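Cupin 2 conserved barrel domain protein (Desulfovibrio desulfuricans subsp. desulfuricans str. G20, PDB 2Q30) is of unknown function but adopts the double-stranded beta-helix fold of the RmlC-like cupins and forms a two-fold symmetric pair in the crystal. Local coordinates at the interface of chains A and B. Coordinates in Å, arbitrary orientation; residue numbers count along the deposited sequence, not the author numbering. Chains: chain A/B, Uncharacterized protein.

The interface of chains A and B. Residues chain A 6-8; chain B 76, 83-86, 90-92.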
loop_
_atom_site.group_PDB
_atom_site.type_symbol
_atom_site.label_atom_id
_atom_site.label_comp_id
_atom_site.label_asym_id
_atom_site.label_seq_id
_atom_site.Cartn_x
_atom_site.Cartn_y
_atom_site.Cartn_z
HETATM N N MSE A 6 -14.744 -6.638 -5.764
HETATM C CA MSE A 6 -14.417 -5.909 -4.511
HETATM C C MSE A 6 -14.040 -6.983 -3.477
HETATM O O MSE A 6 -14.828 -7.903 -3.265
HETATM C CB MSE A 6 -15.542 -5.035 -3.938
HETATM C CG MSE A 6 -15.305 -4.582 -2.490
HETATM SE SE MSE A 6 -16.412 -3.113 -1.889
HETATM C CE MSE A 6 -15.444 -1.632 -2.688
ATOM N N LYS A 7 -12.856 -6.872 -2.860
ATOM C CA LYS A 7 -12.460 -7.810 -1.802
ATOM C C LYS A 7 -11.299 -7.262 -0.992
ATOM O O LYS A 7 -10.559 -6.379 -1.431
ATOM C CB LYS A 7 -12.203 -9.260 -2.292
ATOM C CG LYS A 7 -10.803 -9.677 -2.729
ATOM C CD LYS A 7 -10.152 -8.748 -3.715
ATOM C CE LYS A 7 -9.085 -9.453 -4.536
ATOM N NZ LYS A 7 -7.994 -8.535 -4.834
ATOM N N SER A 8 -11.205 -7.764 0.235
ATOM C CA SER A 8 -10.179 -7.319 1.166
ATOM C C SER A 8 -9.292 -8.484 1.582
ATOM O O SER A 8 -9.733 -9.637 1.568
ATOM C CB SER A 8 -10.799 -6.675 2.398
ATOM O OG SER A 8 -11.313 -7.677 3.259
ATOM N N ILE B 76 -16.716 -3.941 5.584
ATOM C CA ILE B 76 -15.731 -5.008 5.667
ATOM C C ILE B 76 -14.725 -4.498 6.700
ATOM O O ILE B 76 -14.195 -3.403 6.513
ATOM C CB ILE B 76 -14.981 -5.248 4.345
ATOM C CG1 ILE B 76 -15.930 -5.596 3.200
ATOM C CG2 ILE B 76 -13.954 -6.374 4.527
ATOM C CD1 ILE B 76 -15.217 -5.649 1.848
ATOM N N VAL B 83 -5.929 -4.799 3.126
ATOM C CA VAL B 83 -5.922 -4.184 1.811
ATOM C C VAL B 83 -7.243 -4.480 1.138
ATOM O O VAL B 83 -7.638 -5.634 1.069
ATOM C CB VAL B 83 -4.721 -4.632 0.915
ATOM C CG1 VAL B 83 -4.688 -6.099 0.690
ATOM C CG2 VAL B 83 -4.731 -3.891 -0.430
ATOM N N LEU B 84 -7.909 -3.429 0.670
ATOM C CA LEU B 84 -9.113 -3.526 -0.119
ATOM C C LEU B 84 -8.683 -3.328 -1.561
ATOM O O LEU B 84 -7.901 -2.421 -1.857
ATOM C CB LEU B 84 -10.098 -2.398 0.222
ATOM C CG LEU B 84 -11.393 -2.366 -0.607
ATOM C CD1 LEU B 84 -12.353 -3.435 -0.059
ATOM C CD2 LEU B 84 -12.077 -0.996 -0.558
ATOM N N VAL B 85 -9.152 -4.188 -2.451
ATOM C CA VAL B 85 -8.963 -3.979 -3.891
ATOM C C VAL B 85 -10.377 -3.908 -4.451
ATOM O O VAL B 85 -11.198 -4.768 -4.159
ATOM C CB VAL B 85 -8.182 -5.089 -4.578
ATOM C CG1 VAL B 85 -7.970 -4.714 -6.087
ATOM C CG2 VAL B 85 -6.866 -5.362 -3.856
ATOM N N ALA B 86 -10.649 -2.902 -5.283
ATOM C CA ALA B 86 -11.972 -2.740 -5.853
ATOM C C ALA B 86 -11.952 -1.967 -7.148
ATOM O O ALA B 86 -11.052 -1.125 -7.351
ATOM C CB ALA B 86 -12.880 -1.987 -4.888
ATOM N N THR B 90 -17.064 0.612 -8.482
ATOM C CA THR B 90 -17.771 -0.029 -7.363
ATOM C C THR B 90 -17.761 0.961 -6.202
ATOM O O THR B 90 -16.680 1.422 -5.825
ATOM C CB THR B 90 -17.046 -1.310 -6.916
ATOM O OG1 THR B 90 -17.045 -2.244 -8.001
ATOM C CG2 THR B 90 -17.700 -1.931 -5.688
ATOM N N PRO B 91 -18.933 1.288 -5.621
ATOM C CA PRO B 91 -18.949 2.225 -4.486
ATOM C C PRO B 91 -17.985 1.798 -3.380
ATOM O O PRO B 91 -17.988 0.651 -2.993
ATOM C CB PRO B 91 -20.398 2.175 -4.036
ATOM C CG PRO B 91 -21.129 1.897 -5.275
ATOM C CD PRO B 91 -20.304 0.869 -5.954
ATOM N N HIS B 92 -17.120 2.702 -2.949
ATOM C CA HIS B 92 -16.130 2.408 -1.929
ATOM C C HIS B 92 -15.866 3.651 -1.074
ATOM O O HIS B 92 -15.820 4.793 -1.584
ATOM C CB HIS B 92 -14.847 1.908 -2.567
ATOM C CG HIS B 92 -14.285 2.859 -3.568
ATOM N ND1 HIS B 92 -14.662 2.852 -4.894
ATOM C CD2 HIS B 92 -13.436 3.903 -3.421
ATOM C CE1 HIS B 92 -14.045 3.831 -5.527
ATOM N NE2 HIS B 92 -13.290 4.481 -4.654
#
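A:Lys7 pairs antiparallel with B:Val85 in an intermolecular beta-sheet, a strand exchange at the N-terminus that illustrates how a tail can tie two cupin barrels together; two-fold symmetry repeats it with the chains swapped, and the pair may be the biological dimer. The backbones of these two residues are linked both ways, B:Val85 N giving to A:Lys7 O at 2.8 Å and A:Lys7 N to B:Val85 O at 3.0 Å, both bonds nearly straight. Side chains then add apolar contacts that probably help hold the register. A:Met6, a selenomethionine, has CG anti to its backbone N (chi1 166°), and a bend at chi3 (-80°) turns the methyl CE in tightly against B:Ala86 CB at 3.4 Å. The same CE meets B:His92 CB at 3.6 Å and B:Thr90 CG2 at 3.8 Å, while A:Met6 CG lies against B:Leu84 CD1. The B:His92 ring is held from its edge, ND1 giving an in-plane bond to B:Thr90 O at 2.6 Å, which should steady the B:Thr90 to B:His92 segment against which A:Met6 CE packs. On the opposite face of the strand, A:Lys7 runs alongside B:Val85, its bent chain bringing the side-chain nitrogen NZ of A:Lys7 to 3.5 Å from CB of B:Val85. Back on the A:Met6 face, A:Ser8 CB packs on B:Ile76 CG2 at 3.8 Å. Strand 7-10 of chain A thus extends the barrel sheet of chain B at strand 82-87, with strand 75-78 and the start of strand 92-96 flanking it.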